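Long-range contacts in alpha-galacturonidase (Bacillus subtilis, PDB 3FEF), which hydrolyses galacturonate oligomers such as alpha-1,4-di-galacturonate, using NAD(+) and a divalent metal, manganese in activity assays, as cofactors: residues Leu88-His96 / Thr293-Arg302; Val247-Leu258 / Asp270-Tyr281. All blocks are in the same frame, centred on the assembly; numbering follows the deposited sequence.

Following the chain here, helix 88-96 comes after strand 78-81 of the parallel Rossmann sheet and waits nearly two hundred residues for helix 295-314, with which it forms contact 1 and joins the nucleotide-binding part to the C-terminal domain. Within that long excursion lies contact 2, a short closure of 247-258 on 270-281 across strand 265-266, local to the C-terminal domain. The two do not cross, yet they touch: R271 of contact 2 bonds to T293 of contact 1, F248 packs on F297, and both contacts reach one sulfate.

Contact 1 (Leu88-His96 / Thr293-Arg302). With SO4 (sulfate ion), chain E.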
loop_
_atom_site.group_PDB
_atom_site.type_symbol
_atom_site.label_atom_id
_atom_site.label_comp_id
_atom_site.label_asym_id
_atom_site.label_seq_id
_atom_site.Cartn_x
_atom_site.Cartn_y
_atom_site.Cartn_z
ATOM N N LEU A 88 28.760 -3.673 -31.312
ATOM C CA LEU A 88 27.880 -4.440 -32.184
ATOM C C LEU A 88 28.292 -5.913 -32.207
ATOM O O LEU A 88 27.472 -6.792 -32.478
ATOM C CB LEU A 88 27.839 -3.842 -33.592
ATOM C CG LEU A 88 27.123 -2.491 -33.725
ATOM C CD1 LEU A 88 27.210 -1.986 -35.140
ATOM C CD2 LEU A 88 25.655 -2.558 -33.268
ATOM N N ASP A 89 29.556 -6.192 -31.901
ATOM C CA ASP A 89 29.983 -7.587 -31.729
ATOM C C ASP A 89 29.299 -8.236 -30.516
ATOM O O ASP A 89 28.854 -9.374 -30.589
ATOM C CB ASP A 89 31.511 -7.704 -31.626
ATOM C CG ASP A 89 32.224 -7.171 -32.865
ATOM O OD1 ASP A 89 31.717 -7.365 -33.997
ATOM O OD2 ASP A 89 33.291 -6.545 -32.714
ATOM N N ASP A 90 29.195 -7.510 -29.408
ATOM C CA ASP A 90 28.460 -8.022 -28.253
ATOM C C ASP A 90 27.012 -8.316 -28.643
ATOM O O ASP A 90 26.435 -9.325 -28.239
ATOM C CB ASP A 90 28.495 -7.022 -27.105
ATOM C CG ASP A 90 29.882 -6.846 -26.537
ATOM O OD1 ASP A 90 30.701 -7.779 -26.679
ATOM O OD2 ASP A 90 30.160 -5.776 -25.948
HETATM N N MSE A 91 26.449 -7.442 -29.465
HETATM C CA MSE A 91 25.050 -7.554 -29.845
HETATM C C MSE A 91 24.768 -8.774 -30.719
HETATM O O MSE A 91 23.713 -9.409 -30.595
HETATM C CB MSE A 91 24.583 -6.270 -30.529
HETATM C CG MSE A 91 23.097 -6.076 -30.449
HETATM SE SE MSE A 91 22.523 -4.272 -30.934
HETATM C CE MSE A 91 20.590 -4.637 -30.963
ATOM N N GLU A 92 25.712 -9.099 -31.599
ATOM C CA GLU A 92 25.616 -10.284 -32.428
ATOM C C GLU A 92 25.383 -11.520 -31.548
ATOM O O GLU A 92 24.608 -12.419 -31.892
ATOM C CB GLU A 92 26.891 -10.434 -33.260
ATOM C CG GLU A 92 26.809 -11.460 -34.390
ATOM C CD GLU A 92 28.026 -11.400 -35.317
ATOM O OE1 GLU A 92 28.347 -10.291 -35.809
ATOM O OE2 GLU A 92 28.665 -12.454 -35.553
ATOM N N VAL A 93 26.059 -11.555 -30.408
ATOM C CA VAL A 93 25.811 -12.568 -29.389
ATOM C C VAL A 93 24.417 -12.388 -28.746
ATOM O O VAL A 93 23.607 -13.298 -28.789
ATOM C CB VAL A 93 26.909 -12.560 -28.316
ATOM C CG1 VAL A 93 26.619 -13.617 -27.238
ATOM C CG2 VAL A 93 28.275 -12.800 -28.966
ATOM N N ASP A 94 24.129 -11.218 -28.183
ATOM C CA ASP A 94 22.783 -10.967 -27.635
ATOM C C ASP A 94 21.709 -11.516 -28.582
ATOM O O ASP A 94 20.852 -12.299 -28.199
ATOM C CB ASP A 94 22.509 -9.463 -27.465
ATOM C CG ASP A 94 23.466 -8.780 -26.511
ATOM O OD1 ASP A 94 24.167 -9.481 -25.762
ATOM O OD2 ASP A 94 23.507 -7.529 -26.503
ATOM N N VAL A 95 21.761 -11.081 -29.828
ATOM C CA VAL A 95 20.669 -11.314 -30.762
ATOM C C VAL A 95 20.697 -12.672 -31.467
ATOM O O VAL A 95 19.649 -13.240 -31.718
ATOM C CB VAL A 95 20.582 -10.162 -31.794
ATOM C CG1 VAL A 95 19.401 -10.356 -32.726
ATOM C CG2 VAL A 95 20.481 -8.816 -31.060
ATOM N N HIS A 96 21.870 -13.208 -31.785
ATOM C CA HIS A 96 21.911 -14.407 -32.645
ATOM C C HIS A 96 22.276 -15.746 -31.993
ATOM O O HIS A 96 21.799 -16.807 -32.430
ATOM C CB HIS A 96 22.773 -14.157 -33.899
ATOM C CG HIS A 96 22.190 -13.134 -34.819
ATOM N ND1 HIS A 96 21.073 -13.380 -35.589
ATOM C CD2 HIS A 96 22.541 -11.847 -35.063
ATOM C CE1 HIS A 96 20.774 -12.298 -36.285
ATOM N NE2 HIS A 96 21.649 -11.353 -35.984
ATOM N N THR A 293 15.431 -7.812 -37.044
ATOM C CA THR A 293 16.561 -6.957 -37.373
ATOM C C THR A 293 17.852 -7.694 -37.046
ATOM O O THR A 293 18.236 -7.778 -35.878
ATOM C CB THR A 293 16.539 -5.659 -36.557
ATOM O OG1 THR A 293 15.344 -4.932 -36.849
ATOM C CG2 THR A 293 17.762 -4.786 -36.879
ATOM N N PRO A 294 18.534 -8.217 -38.075
ATOM C CA PRO A 294 19.762 -8.981 -37.864
ATOM C C PRO A 294 20.890 -8.026 -37.541
ATOM O O PRO A 294 20.830 -6.858 -37.933
ATOM C CB PRO A 294 20.009 -9.641 -39.233
ATOM C CG PRO A 294 19.022 -8.982 -40.228
ATOM C CD PRO A 294 18.328 -7.861 -39.495
ATOM N N ILE A 295 21.927 -8.490 -36.853
ATOM C CA ILE A 295 22.990 -7.558 -36.469
ATOM C C ILE A 295 23.758 -7.002 -37.665
ATOM O O ILE A 295 24.364 -5.942 -37.574
ATOM C CB ILE A 295 23.966 -8.159 -35.469
ATOM C CG1 ILE A 295 23.222 -8.503 -34.175
ATOM C CG2 ILE A 295 25.103 -7.172 -35.177
ATOM C CD1 ILE A 295 22.287 -7.393 -33.693
ATOM N N SER A 296 23.733 -7.721 -38.780
ATOM C CA SER A 296 24.404 -7.269 -39.990
ATOM C C SER A 296 23.742 -5.992 -40.510
ATOM O O SER A 296 24.413 -5.095 -41.019
ATOM C CB SER A 296 24.337 -8.357 -41.054
ATOM O OG SER A 296 22.984 -8.643 -41.345
ATOM N N PHE A 297 22.421 -5.910 -40.375
ATOM C CA PHE A 297 21.733 -4.711 -40.783
ATOM C C PHE A 297 22.293 -3.526 -40.010
ATOM O O PHE A 297 22.497 -2.449 -40.572
ATOM C CB PHE A 297 20.225 -4.806 -40.561
ATOM C CG PHE A 297 19.516 -3.505 -40.810
ATOM C CD1 PHE A 297 19.044 -3.188 -42.072
ATOM C CD2 PHE A 297 19.368 -2.580 -39.795
ATOM C CE1 PHE A 297 18.413 -1.979 -42.314
ATOM C CE2 PHE A 297 18.746 -1.368 -40.034
ATOM C CZ PHE A 297 18.267 -1.071 -41.297
ATOM N N ARG A 298 22.559 -3.726 -38.723
ATOM C CA ARG A 298 23.020 -2.623 -37.884
ATOM C C ARG A 298 24.439 -2.232 -38.207
ATOM O O ARG A 298 24.806 -1.070 -38.064
ATOM C CB ARG A 298 22.890 -2.954 -36.382
ATOM C CG ARG A 298 21.435 -3.174 -35.941
ATOM C CD ARG A 298 21.289 -3.415 -34.436
ATOM N NE ARG A 298 19.915 -3.787 -34.119
ATOM C CZ ARG A 298 18.958 -2.916 -33.828
ATOM N NH1 ARG A 298 17.726 -3.338 -33.571
ATOM N NH2 ARG A 298 19.232 -1.628 -33.784
ATOM N N LYS A 299 25.258 -3.202 -38.600
ATOM C CA LYS A 299 26.632 -2.880 -38.973
ATOM C C LYS A 299 26.621 -2.109 -40.284
ATOM O O LYS A 299 27.274 -1.070 -40.408
ATOM C CB LYS A 299 27.500 -4.134 -39.047
ATOM C CG LYS A 299 27.818 -4.681 -37.664
ATOM C CD LYS A 299 28.739 -5.884 -37.702
ATOM C CE LYS A 299 29.248 -6.179 -36.299
ATOM N NZ LYS A 299 29.624 -7.618 -36.135
ATOM N N GLN A 300 25.821 -2.591 -41.228
ATOM C CA GLN A 300 25.631 -1.905 -42.497
ATOM C C GLN A 300 25.095 -0.487 -42.280
ATOM O O GLN A 300 25.666 0.486 -42.770
ATOM C CB GLN A 300 24.672 -2.691 -43.394
ATOM C CG GLN A 300 24.376 -2.003 -44.706
ATOM C CD GLN A 300 23.531 -2.856 -45.644
ATOM O OE1 GLN A 300 23.091 -2.386 -46.702
ATOM N NE2 GLN A 300 23.299 -4.119 -45.262
ATOM N N ASP A 301 23.997 -0.375 -41.540
ATOM C CA ASP A 301 23.415 0.935 -41.286
ATOM C C ASP A 301 24.455 1.883 -40.712
ATOM O O ASP A 301 24.537 3.045 -41.101
ATOM C CB ASP A 301 22.236 0.836 -40.324
ATOM C CG ASP A 301 21.422 2.106 -40.289
ATOM O OD1 ASP A 301 21.178 2.682 -41.374
ATOM O OD2 ASP A 301 21.033 2.537 -39.185
ATOM N N ARG A 302 25.255 1.379 -39.783
ATOM C CA ARG A 302 26.242 2.221 -39.144
ATOM C C ARG A 302 27.255 2.730 -40.162
ATOM O O ARG A 302 27.715 3.870 -40.077
ATOM C CB ARG A 302 26.968 1.470 -38.034
ATOM C CG ARG A 302 28.159 2.247 -37.514
ATOM C CD ARG A 302 29.173 1.330 -36.883
ATOM N NE ARG A 302 28.909 1.085 -35.468
ATOM C CZ ARG A 302 29.416 0.058 -34.788
ATOM N NH1 ARG A 302 30.190 -0.826 -35.410
ATOM N NH2 ARG A 302 29.140 -0.096 -33.497
HETATM S S SO4 E . 16.184 0.139 -33.435
HETATM O O1 SO4 E . 16.427 1.075 -34.528
HETATM O O2 SO4 E . 15.952 -1.206 -33.948
HETATM O O3 SO4 E . 15.013 0.590 -32.696
HETATM O O4 SO4 E . 17.333 0.128 -32.542
#
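With CG1 beside the backbone N (chi1 -62°), I295 sets that carbon near E92 CA and H96 CD2 and takes CD1 on to V95 and M91, while K299, one helical turn on, extends beyond CG to carry NZ over to D89 and E92. The knob made by I295 fits the hole between M91, E92, V95 and H96. I295 CD1 lies 3.5 Å from V95 CG2, tighter than usual for carbons, and also touches M91 CG. K299 NZ makes two salt bridges, 3.0 Å to D89 OD1 and 3.0 Å to E92 OE1, each oxygen being met nearly along its C-O axis. A leucine in place of K299 would remove NZ, and the carboxylates of D89 and E92 would probably be left without their shared counter-charge. At the other end the H96 ring presents NE2 edge-on to the start of the second helix, just after P294 at the N-cap position: I295 N donates to H96 NE2 at 3.0 Å, almost straight (167°) and in the ring plane. Since ND1 faces E99, both ring nitrogens are engaged and the rotation of the ring is fixed. The selenomethionine at M91, its chain extended, lays CE over one face of the R298 guanidinium, toward the rim and 3.3 Å from R298 NE. A sulfate, probably from the crystallisation liquor, lies at the edge of that group: R298 NH1 donates to sulfate O2 at 2.8 Å and R298 NH2 to sulfate O4 at 2.9 Å, and R271 bonds the same anion. Here two near-antiparallel helices, their axes 155° apart in direction, bridge the Rossmann and C-terminal domains of a family 4 glycosidase, bringing the side chain of R298 to about 8 Å from that of N147, a probable substrate-binding residue.

Contact 2 (Val247-Leu258 / Asp270-Tyr281); sequences VFCSAHRVAFDL and DRHLAEFLPGPY. With SO4 (sulfate ion), chain E.
D270 and V254 form the dense heart of this contact, where a carboxylate is pressed against the first turn of helix 253-262. V254 N donates to D270 OD2 at 2.7 Å, and A255 N reaches D270 OD1 by a longer bond of 3.3 Å; both amides come from above the carboxylate plane. On the same valine, CG1, set anti to the backbone N (chi1 177°), stands over the Y281 ring, 4.2 Å from its centroid and only 4° off the normal, a clear CH-pi contact. L258 fills the space beside it, CD1 along L273 and CD2 tip to tip with L277 CD2 at 3.7 Å. Such capping of a helix N terminus by a side chain from another segment, here with H252 at the N-cap position and an ST turn from S250 leading in, ties together consecutive helical pieces of the C-terminal domain. Y281 OH donates to D257 OD2 near the ring plane, though the modelled distance is too short to trust, and R425 of a second subunit binds both groups. The other end is looser and wetter. There the exposed F248 offers its ring edge to one face of the R271 guanidinium, planes 75° apart, while a water links R271 NE (2.8 Å) to V247 O. R271 NH1 points almost straight at the sulfate, 2.7 Å from its O2; NH1 also donates to T293 OG1, and R298 grips the same anion.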
loop_
_atom_site.group_PDB
_atom_site.type_symbol
_atom_site.label_atom_id
_atom_site.label_comp_id
_atom_site.label_asym_id
_atom_site.label_seq_id
_atom_site.Cartn_x
_atom_site.Cartn_y
_atom_site.Cartn_z
ATOM N N VAL A 247 13.317 -3.228 -42.489
ATOM C CA VAL A 247 13.148 -4.038 -41.286
ATOM C C VAL A 247 12.278 -3.325 -40.239
ATOM O O VAL A 247 11.812 -3.940 -39.285
ATOM C CB VAL A 247 14.508 -4.426 -40.668
ATOM C CG1 VAL A 247 15.428 -4.961 -41.738
ATOM C CG2 VAL A 247 15.148 -3.245 -39.968
ATOM N N PHE A 248 12.033 -2.035 -40.434
ATOM C CA PHE A 248 11.266 -1.268 -39.457
ATOM C C PHE A 248 9.765 -1.272 -39.707
ATOM O O PHE A 248 8.992 -0.862 -38.841
ATOM C CB PHE A 248 11.785 0.163 -39.386
ATOM C CG PHE A 248 13.193 0.254 -38.905
ATOM C CD1 PHE A 248 13.505 -0.055 -37.590
ATOM C CD2 PHE A 248 14.211 0.631 -39.764
ATOM C CE1 PHE A 248 14.801 0.019 -37.137
ATOM C CE2 PHE A 248 15.522 0.716 -39.313
ATOM C CZ PHE A 248 15.821 0.403 -38.006
ATOM N N CYS A 249 9.358 -1.757 -40.875
ATOM C CA CYS A 249 7.973 -1.632 -41.318
ATOM C C CYS A 249 7.123 -2.861 -41.049
ATOM O O CYS A 249 7.634 -3.944 -40.804
ATOM C CB CYS A 249 7.938 -1.352 -42.819
ATOM S SG CYS A 249 8.662 0.219 -43.270
ATOM N N SER A 250 5.809 -2.701 -41.132
ATOM C CA SER A 250 4.936 -3.836 -40.895
ATOM C C SER A 250 3.568 -3.539 -41.461
ATOM O O SER A 250 3.326 -2.452 -41.956
ATOM C CB SER A 250 4.819 -4.112 -39.393
ATOM O OG SER A 250 3.619 -3.557 -38.858
ATOM N N ALA A 251 2.680 -4.516 -41.399
ATOM C CA ALA A 251 1.286 -4.277 -41.726
ATOM C C ALA A 251 0.398 -4.418 -40.477
ATOM O O ALA A 251 -0.794 -4.661 -40.592
ATOM C CB ALA A 251 0.825 -5.239 -42.835
ATOM N N HIS A 252 0.992 -4.303 -39.290
ATOM C CA HIS A 252 0.216 -4.266 -38.051
ATOM C C HIS A 252 -0.614 -5.515 -37.745
ATOM O O HIS A 252 -1.545 -5.457 -36.936
ATOM C CB HIS A 252 -0.689 -3.048 -38.075
ATOM C CG HIS A 252 0.039 -1.798 -38.422
ATOM N ND1 HIS A 252 0.091 -1.302 -39.708
ATOM C CD2 HIS A 252 0.800 -0.971 -37.665
ATOM C CE1 HIS A 252 0.821 -0.201 -39.718
ATOM N NE2 HIS A 252 1.262 0.022 -38.493
ATOM N N ARG A 253 -0.299 -6.629 -38.404
ATOM C CA ARG A 253 -0.962 -7.894 -38.113
ATOM C C ARG A 253 -0.795 -8.311 -36.655
ATOM O O ARG A 253 -1.706 -8.887 -36.058
ATOM C CB ARG A 253 -0.444 -9.001 -39.037
ATOM C CG ARG A 253 -0.886 -8.805 -40.494
ATOM C CD ARG A 253 -1.066 -10.141 -41.211
ATOM N NE ARG A 253 -2.170 -10.914 -40.657
ATOM C CZ ARG A 253 -2.061 -12.195 -40.323
ATOM N NH1 ARG A 253 -0.904 -12.824 -40.509
ATOM N NH2 ARG A 253 -3.099 -12.848 -39.831
ATOM N N VAL A 254 0.376 -8.041 -36.089
ATOM C CA VAL A 254 0.633 -8.433 -34.709
ATOM C C VAL A 254 -0.223 -7.582 -33.764
ATOM O O VAL A 254 -0.815 -8.093 -32.816
ATOM C CB VAL A 254 2.125 -8.303 -34.326
ATOM C CG1 VAL A 254 2.318 -8.667 -32.829
ATOM C CG2 VAL A 254 3.003 -9.206 -35.220
ATOM N N ALA A 255 -0.301 -6.282 -34.041
ATOM C CA ALA A 255 -1.127 -5.393 -33.252
ATOM C C ALA A 255 -2.605 -5.770 -33.337
ATOM O O ALA A 255 -3.318 -5.712 -32.332
ATOM C CB ALA A 255 -0.916 -3.924 -33.678
ATOM N N PHE A 256 -3.079 -6.130 -34.528
ATOM C CA PHE A 256 -4.482 -6.532 -34.663
ATOM C C PHE A 256 -4.750 -7.807 -33.889
ATOM O O PHE A 256 -5.796 -7.951 -33.265
ATOM C CB PHE A 256 -4.901 -6.709 -36.131
ATOM C CG PHE A 256 -4.885 -5.432 -36.916
ATOM C CD1 PHE A 256 -5.324 -4.246 -36.340
ATOM C CD2 PHE A 256 -4.440 -5.408 -38.226
ATOM C CE1 PHE A 256 -5.305 -3.053 -37.057
ATOM C CE2 PHE A 256 -4.424 -4.208 -38.952
ATOM C CZ PHE A 256 -4.854 -3.038 -38.369
ATOM N N ASP A 257 -3.800 -8.728 -33.932
ATOM C CA ASP A 257 -3.956 -10.007 -33.262
ATOM C C ASP A 257 -4.005 -9.819 -31.736
ATOM O O ASP A 257 -4.831 -10.415 -31.073
ATOM C CB ASP A 257 -2.817 -10.950 -33.667
ATOM C CG ASP A 257 -3.030 -12.379 -33.181
ATOM O OD1 ASP A 257 -3.953 -13.034 -33.699
ATOM O OD2 ASP A 257 -2.270 -12.850 -32.287
ATOM N N LEU A 258 -3.123 -8.983 -31.189
ATOM C CA LEU A 258 -3.128 -8.698 -29.752
ATOM C C LEU A 258 -4.390 -7.968 -29.350
ATOM O O LEU A 258 -4.959 -8.253 -28.294
ATOM C CB LEU A 258 -1.919 -7.867 -29.344
ATOM C CG LEU A 258 -0.591 -8.542 -29.687
ATOM C CD1 LEU A 258 0.569 -7.804 -29.077
ATOM C CD2 LEU A 258 -0.596 -9.981 -29.242
ATOM N N ASP A 270 5.117 -3.878 -34.338
ATOM C CA ASP A 270 5.015 -5.322 -34.313
ATOM C C ASP A 270 6.337 -5.996 -33.872
ATOM O O ASP A 270 6.342 -6.944 -33.083
ATOM C CB ASP A 270 4.558 -5.820 -35.699
ATOM C CG ASP A 270 3.043 -5.672 -35.911
ATOM O OD1 ASP A 270 2.402 -4.839 -35.221
ATOM O OD2 ASP A 270 2.470 -6.411 -36.749
ATOM N N ARG A 271 7.456 -5.483 -34.363
ATOM C CA ARG A 271 8.756 -6.073 -34.078
ATOM C C ARG A 271 9.101 -6.033 -32.579
ATOM O O ARG A 271 9.864 -6.861 -32.093
ATOM C CB ARG A 271 9.840 -5.374 -34.908
ATOM C CG ARG A 271 9.889 -3.855 -34.667
ATOM C CD ARG A 271 10.678 -3.110 -35.730
ATOM N NE ARG A 271 12.100 -3.422 -35.693
ATOM C CZ ARG A 271 13.028 -2.675 -35.097
ATOM N NH1 ARG A 271 14.304 -3.042 -35.133
ATOM N NH2 ARG A 271 12.692 -1.564 -34.460
ATOM N N HIS A 272 8.555 -5.068 -31.852
ATOM C CA HIS A 272 8.815 -4.966 -30.415
ATOM C C HIS A 272 7.814 -5.774 -29.616
ATOM O O HIS A 272 8.187 -6.452 -28.665
ATOM C CB HIS A 272 8.772 -3.514 -29.952
ATOM C CG HIS A 272 9.940 -2.709 -30.413
ATOM N ND1 HIS A 272 9.808 -1.617 -31.245
ATOM C CD2 HIS A 272 11.264 -2.845 -30.172
ATOM C CE1 HIS A 272 11.003 -1.112 -31.495
ATOM N NE2 HIS A 272 11.903 -1.830 -30.844
ATOM N N LEU A 273 6.543 -5.692 -30.006
ATOM C CA LEU A 273 5.474 -6.401 -29.322
ATOM C C LEU A 273 5.769 -7.877 -29.346
ATOM O O LEU A 273 5.531 -8.597 -28.368
ATOM C CB LEU A 273 4.133 -6.162 -30.038
ATOM C CG LEU A 273 3.521 -4.753 -29.971
ATOM C CD1 LEU A 273 2.301 -4.623 -30.906
ATOM C CD2 LEU A 273 3.165 -4.345 -28.513
ATOM N N ALA A 274 6.262 -8.327 -30.493
ATOM C CA ALA A 274 6.469 -9.748 -30.736
ATOM C C ALA A 274 7.385 -10.405 -29.701
ATOM O O ALA A 274 7.334 -11.599 -29.515
ATOM C CB ALA A 274 7.018 -9.974 -32.139
ATOM N N GLU A 275 8.210 -9.635 -29.012
ATOM C CA GLU A 275 9.174 -10.261 -28.113
ATOM C C GLU A 275 8.646 -10.484 -26.688
ATOM O O GLU A 275 9.333 -11.106 -25.867
ATOM C CB GLU A 275 10.448 -9.425 -28.064
ATOM C CG GLU A 275 10.901 -8.941 -29.434
ATOM C CD GLU A 275 12.364 -8.566 -29.444
ATOM O OE1 GLU A 275 12.715 -7.486 -28.907
ATOM O OE2 GLU A 275 13.163 -9.363 -29.980
ATOM N N PHE A 276 7.448 -9.971 -26.392
ATOM C CA PHE A 276 6.947 -9.960 -25.006
ATOM C C PHE A 276 6.034 -11.122 -24.649
ATOM O O PHE A 276 5.730 -11.309 -23.479
ATOM C CB PHE A 276 6.220 -8.644 -24.673
ATOM C CG PHE A 276 7.147 -7.489 -24.429
ATOM C CD1 PHE A 276 7.485 -7.115 -23.146
ATOM C CD2 PHE A 276 7.680 -6.781 -25.492
ATOM C CE1 PHE A 276 8.322 -6.064 -22.926
ATOM C CE2 PHE A 276 8.544 -5.738 -25.274
ATOM C CZ PHE A 276 8.864 -5.374 -23.989
ATOM N N LEU A 277 5.580 -11.884 -25.641
ATOM C CA LEU A 277 4.619 -12.954 -25.380
ATOM C C LEU A 277 4.717 -14.136 -26.306
ATOM O O LEU A 277 5.308 -14.051 -27.366
ATOM C CB LEU A 277 3.173 -12.440 -25.397
ATOM C CG LEU A 277 2.736 -11.236 -26.232
ATOM C CD1 LEU A 277 3.287 -11.267 -27.643
ATOM C CD2 LEU A 277 1.205 -11.181 -26.220
ATOM N N PRO A 278 4.113 -15.261 -25.895
ATOM C CA PRO A 278 4.005 -16.442 -26.745
ATOM C C PRO A 278 3.224 -16.109 -28.014
ATOM O O PRO A 278 2.197 -15.427 -27.949
ATOM C CB PRO A 278 3.174 -17.417 -25.886
ATOM C CG PRO A 278 3.370 -16.958 -24.498
ATOM C CD PRO A 278 3.480 -15.464 -24.583
ATOM N N GLY A 279 3.700 -16.591 -29.151
ATOM C CA GLY A 279 2.966 -16.457 -30.397
ATOM C C GLY A 279 3.733 -17.111 -31.527
ATOM O O GLY A 279 4.878 -17.500 -31.350
ATOM N N PRO A 280 3.096 -17.243 -32.697
ATOM C CA PRO A 280 3.790 -17.724 -33.890
ATOM C C PRO A 280 4.691 -16.651 -34.480
ATOM O O PRO A 280 5.451 -16.929 -35.410
ATOM C CB PRO A 280 2.648 -18.015 -34.871
ATOM C CG PRO A 280 1.482 -17.189 -34.378
ATOM C CD PRO A 280 1.637 -17.137 -32.891
ATOM N N TYR A 281 4.623 -15.443 -33.925
ATOM C CA TYR A 281 5.195 -14.253 -34.574
ATOM C C TYR A 281 6.657 -14.345 -34.990
ATOM O O TYR A 281 6.996 -14.099 -36.148
ATOM C CB TYR A 281 5.036 -13.031 -33.669
ATOM C CG TYR A 281 3.662 -12.912 -33.049
ATOM C CD1 TYR A 281 2.511 -12.948 -33.843
ATOM C CD2 TYR A 281 3.510 -12.773 -31.678
ATOM C CE1 TYR A 281 1.256 -12.827 -33.281
ATOM C CE2 TYR A 281 2.248 -12.660 -31.107
ATOM C CZ TYR A 281 1.131 -12.681 -31.911
ATOM O OH TYR A 281 -0.119 -12.575 -31.344
HETATM S S SO4 E . 16.184 0.139 -33.435
HETATM O O1 SO4 E . 16.427 1.075 -34.528
HETATM O O2 SO4 E . 15.952 -1.206 -33.948
HETATM O O3 SO4 E . 15.013 0.590 -32.696
HETATM O O4 SO4 E . 17.333 0.128 -32.542
HETATM O O HOH W 1 12.824 -5.838 -36.998
#